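Local structure of DNA gyrase, B subunit, truncated (Myxococcus xanthus, 3CWV) at residues A314-G317 with E321-A324; Q113-I116 with R121-R124. The protein probably catalyses the ATP-dependent breakage, passage and rejoining of double-stranded DNA, as the B subunit of a type II topoisomerase. All coordinates share one frame; numbering follows the deposited sequence.

Contact 1 of 2, residues A314-G317 with E321-A324; sequences AFAG and ELLA
Phe315 and Leu323 form a single backbone bridge, with a hydrogen bond on each side of it. Ala316 N gives one to Leu322 O at 2.8 Å. Ala324 N gives the other to Ala314 O, also at 2.8 Å.

Phe315 CB points away from the other segment, yet the side-chain atoms still touch it one after another. CB lies 3.6 Å from Leu322 O. CG is farther from that oxygen, and CD1 returns to 3.8 Å from Leu322 O, which sits at the ring edge. CE1 then reaches the methyl CD1 of Leu323 at 3.8 Å. The same methyl lies over a ring face in a CH-pi contact, 4.3 Å from the centroid. Leu323 has its CG opposite the backbone N (chi1 -169°), and its end comes back over this face of the Phe315 ring although its CB points away. On another side Ala316 CB meets Leu322 CD2 at 3.8 Å.

Thr319 and Lys320 lie in the turn joined by this bridge. They probably correspond to the Thr-Lys of the QTK motif of GyrB relatives.

The whole turn lies between strand 300-307 and helix 328-345. Glu321 makes a salt bridge with Arg264, and the Leu323 backbone bonds to His265 and Ala267. These bonds tie the turn to the chain that runs from strand 260-261 into the start of helix 267-284.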
loop_
_atom_site.group_PDB
_atom_site.type_symbol
_atom_site.label_atom_id
_atom_site.label_comp_id
_atom_site.label_asym_id
_atom_site.label_seq_id
_atom_site.Cartn_x
_atom_site.Cartn_y
_atom_site.Cartn_z
ATOM N N ALA A 314 3.153 2.283 14.867
ATOM C CA ALA A 314 2.412 2.717 16.054
ATOM C C ALA A 314 1.774 4.051 15.749
ATOM O O ALA A 314 2.384 4.911 15.114
ATOM C CB ALA A 314 3.328 2.830 17.273
ATOM N N PHE A 315 0.541 4.222 16.205
ATOM C CA PHE A 315 -0.267 5.370 15.840
ATOM C C PHE A 315 -0.682 6.094 17.119
ATOM O O PHE A 315 -0.562 5.541 18.221
ATOM C CB PHE A 315 -1.485 4.886 15.040
ATOM C CG PHE A 315 -1.122 4.212 13.734
ATOM C CD1 PHE A 315 -0.945 4.967 12.579
ATOM C CD2 PHE A 315 -0.920 2.836 13.674
ATOM C CE1 PHE A 315 -0.592 4.367 11.362
ATOM C CE2 PHE A 315 -0.559 2.210 12.460
ATOM C CZ PHE A 315 -0.395 2.982 11.301
ATOM N N ALA A 316 -1.126 7.338 16.989
ATOM C CA ALA A 316 -1.525 8.126 18.146
ATOM C C ALA A 316 -2.844 7.629 18.746
ATOM O O ALA A 316 -3.182 7.936 19.897
ATOM C CB ALA A 316 -1.656 9.591 17.761
ATOM N N GLY A 317 -3.619 6.916 17.951
ATOM C CA GLY A 317 -4.893 6.382 18.446
ATOM C C GLY A 317 -5.469 5.383 17.478
ATOM O O GLY A 317 -4.833 5.061 16.459
ATOM N N GLU A 321 -4.789 7.365 11.914
ATOM C CA GLU A 321 -4.636 8.448 10.964
ATOM C C GLU A 321 -3.353 9.234 11.195
ATOM O O GLU A 321 -2.921 9.973 10.313
ATOM C CB GLU A 321 -5.873 9.360 10.984
ATOM C CG GLU A 321 -7.096 8.647 10.474
ATOM C CD GLU A 321 -8.390 9.413 10.726
ATOM O OE1 GLU A 321 -8.358 10.478 11.374
ATOM O OE2 GLU A 321 -9.437 8.937 10.261
ATOM N N LEU A 322 -2.720 9.035 12.353
ATOM C CA LEU A 322 -1.539 9.815 12.734
ATOM C C LEU A 322 -0.466 8.890 13.293
ATOM O O LEU A 322 -0.626 8.278 14.349
ATOM C CB LEU A 322 -1.906 10.906 13.771
ATOM C CG LEU A 322 -0.908 12.043 14.042
ATOM C CD1 LEU A 322 -1.646 13.341 14.424
ATOM C CD2 LEU A 322 0.118 11.669 15.113
ATOM N N LEU A 323 0.647 8.812 12.593
ATOM C CA LEU A 323 1.756 7.940 13.003
ATOM C C LEU A 323 2.547 8.507 14.200
ATOM O O LEU A 323 2.888 9.679 14.214
ATOM C CB LEU A 323 2.690 7.754 11.804
ATOM C CG LEU A 323 3.759 6.668 11.947
ATOM C CD1 LEU A 323 3.109 5.295 11.791
ATOM C CD2 LEU A 323 4.831 6.906 10.890
ATOM N N ALA A 324 2.843 7.666 15.192
ATOM C CA ALA A 324 3.574 8.092 16.366
ATOM C C ALA A 324 4.537 6.983 16.758
ATOM O O ALA A 324 4.188 6.089 17.537
ATOM C CB ALA A 324 2.601 8.428 17.526
#

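Contact 2 of 2, residues Q113-I116 with R121-R124; sequences QVDI and RQWR
Ile116 and Trp123 are a hydrogen-bonded pair of two antiparallel strands, whose axes approach to 4.7 Å and whose directions differ by 160°. Ile116 N to Trp123 O and Trp123 N to Ile116 O both measure 2.8 Å. Asp115 and Arg124 are the next, non-hydrogen-bonded pair, and their side chains share the other face.

The Asp115 carboxylate gathers three side chains. Arg124 NE donates to Asp115 OD1 at 2.8 Å in a nearly straight salt bridge. The acceptor lies in the guanidinium plane, but the carboxylate is turned 88° to it. A bend at chi3 of Arg124 (-70°) brings NE round to this oxygen. Gln122 NE2 reaches Asp115 OD1 at 2.9 Å from above the carboxylate plane. Gln113 NE2 takes the syn lone pair of Asp115 OD2, also at 2.9 Å, and lies over one guanidinium face.

The two strands form a beta hairpin in the large mixed sheet of the GHKL-type ATPase domain expected for GyrB. Strand 151-159 adjoins one arm and strand 131-139 the other. With an alanine in place of Asp115, Arg124 NE would probably lose the charge that holds it, Gln122 NE2 would lose its acceptor, and the Gln113 amide would be freer to turn.

Glu143 is a second salt-bridge partner of Arg124, at NH2. It also supplies the N that bonds Gln122 OE1. On the opposite sheet face Ile116 and Trp123 both pack on helix 75-82. Ile116 CD1 comes 4.4 Å from Trp123 CD1, at the ring edge, and Trp123 NE1 bonds Glu135 O.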
loop_
_atom_site.group_PDB
_atom_site.type_symbol
_atom_site.label_atom_id
_atom_site.label_comp_id
_atom_site.label_asym_id
_atom_site.label_seq_id
_atom_site.Cartn_x
_atom_site.Cartn_y
_atom_site.Cartn_z
ATOM N N GLN A 113 -12.422 -19.238 -4.442
ATOM C CA GLN A 113 -11.525 -20.277 -4.956
ATOM C C GLN A 113 -10.114 -19.792 -4.798
ATOM O O GLN A 113 -9.773 -18.698 -5.251
ATOM C CB GLN A 113 -11.836 -20.566 -6.420
ATOM C CG GLN A 113 -10.844 -21.548 -7.051
ATOM C CD GLN A 113 -11.247 -21.919 -8.472
ATOM O OE1 GLN A 113 -12.417 -22.190 -8.732
ATOM N NE2 GLN A 113 -10.274 -21.929 -9.401
ATOM N N VAL A 114 -9.275 -20.593 -4.149
ATOM C CA VAL A 114 -7.892 -20.220 -4.010
ATOM C C VAL A 114 -7.034 -21.268 -4.763
ATOM O O VAL A 114 -7.210 -22.448 -4.555
ATOM C CB VAL A 114 -7.500 -20.205 -2.512
ATOM C CG1 VAL A 114 -6.004 -19.989 -2.314
ATOM C CG2 VAL A 114 -8.276 -19.082 -1.772
ATOM N N ASP A 115 -6.110 -20.806 -5.585
ATOM C CA ASP A 115 -5.189 -21.710 -6.306
ATOM C C ASP A 115 -3.772 -21.406 -5.887
ATOM O O ASP A 115 -3.393 -20.245 -5.753
ATOM C CB ASP A 115 -5.324 -21.524 -7.806
ATOM C CG ASP A 115 -6.652 -22.021 -8.350
ATOM O OD1 ASP A 115 -6.748 -23.235 -8.623
ATOM O OD2 ASP A 115 -7.591 -21.197 -8.560
ATOM N N ILE A 116 -2.978 -22.449 -5.653
ATOM C CA ILE A 116 -1.599 -22.254 -5.241
ATOM C C ILE A 116 -0.767 -23.105 -6.208
ATOM O O ILE A 116 -1.065 -24.284 -6.394
ATOM C CB ILE A 116 -1.319 -22.716 -3.770
ATOM C CG1 ILE A 116 -2.324 -22.135 -2.752
ATOM C CG2 ILE A 116 0.111 -22.361 -3.345
ATOM C CD1 ILE A 116 -3.418 -23.138 -2.355
ATOM N N ARG A 121 3.354 -28.163 -9.612
ATOM C CA ARG A 121 2.025 -28.663 -9.311
ATOM C C ARG A 121 1.135 -27.525 -8.771
ATOM O O ARG A 121 1.632 -26.479 -8.361
ATOM C CB ARG A 121 2.095 -29.802 -8.285
ATOM C CG ARG A 121 2.750 -31.112 -8.796
ATOM C CD ARG A 121 2.671 -32.215 -7.757
ATOM N NE ARG A 121 3.239 -31.782 -6.477
ATOM C CZ ARG A 121 4.528 -31.873 -6.157
ATOM N NH1 ARG A 121 4.947 -31.441 -4.972
ATOM N NH2 ARG A 121 5.403 -32.389 -7.017
ATOM N N GLN A 122 -0.164 -27.770 -8.791
ATOM C CA GLN A 122 -1.183 -26.803 -8.401
ATOM C C GLN A 122 -2.171 -27.433 -7.409
ATOM O O GLN A 122 -2.624 -28.585 -7.574
ATOM C CB GLN A 122 -1.910 -26.312 -9.669
ATOM C CG GLN A 122 -3.039 -25.295 -9.440
ATOM C CD GLN A 122 -3.731 -24.883 -10.711
ATOM O OE1 GLN A 122 -3.320 -25.268 -11.816
ATOM N NE2 GLN A 122 -4.799 -24.085 -10.579
ATOM N N TRP A 123 -2.529 -26.665 -6.384
ATOM C CA TRP A 123 -3.507 -27.104 -5.404
ATOM C C TRP A 123 -4.635 -26.076 -5.368
ATOM O O TRP A 123 -4.371 -24.890 -5.526
ATOM C CB TRP A 123 -2.838 -27.174 -4.030
ATOM C CG TRP A 123 -3.660 -27.901 -3.033
ATOM C CD1 TRP A 123 -4.492 -27.361 -2.065
ATOM C CD2 TRP A 123 -3.757 -29.323 -2.907
ATOM N NE1 TRP A 123 -5.101 -28.384 -1.359
ATOM C CE2 TRP A 123 -4.665 -29.592 -1.862
ATOM C CE3 TRP A 123 -3.152 -30.401 -3.583
ATOM C CZ2 TRP A 123 -4.984 -30.902 -1.466
ATOM C CZ3 TRP A 123 -3.478 -31.702 -3.204
ATOM C CH2 TRP A 123 -4.383 -31.941 -2.147
ATOM N N ARG A 124 -5.858 -26.533 -5.125
ATOM C CA ARG A 124 -7.043 -25.671 -5.153
ATOM C C ARG A 124 -7.919 -25.891 -3.912
ATOM O O ARG A 124 -8.291 -27.033 -3.610
ATOM C CB ARG A 124 -7.866 -25.943 -6.422
ATOM C CG ARG A 124 -9.137 -25.046 -6.589
ATOM C CD ARG A 124 -9.805 -25.329 -7.934
ATOM N NE ARG A 124 -8.969 -24.818 -9.021
ATOM C CZ ARG A 124 -9.097 -25.121 -10.303
ATOM N NH1 ARG A 124 -10.025 -25.976 -10.703
ATOM N NH2 ARG A 124 -8.262 -24.590 -11.179
#

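From the N terminus, contact 2 comes first. It closes a hairpin across a short turn. The chain then completes the eight-stranded sheet and helix 208-217 before entering the five-stranded sheet. After strand 300-307, contact 1 closes a loop of three residues. The two are in series and neither nests in nor crosses the other. The centres of contact 1 and contact 2 are about 38 Å apart, on opposite sides of the chain's centre. The nearest atoms of contact 1 and contact 2 are about 27 Å apart. Contact 2 pairs two neighbouring strands of the eight-stranded sheet; contact 1 bridges the loop between the last strand of the five-stranded sheet and helix 328-345.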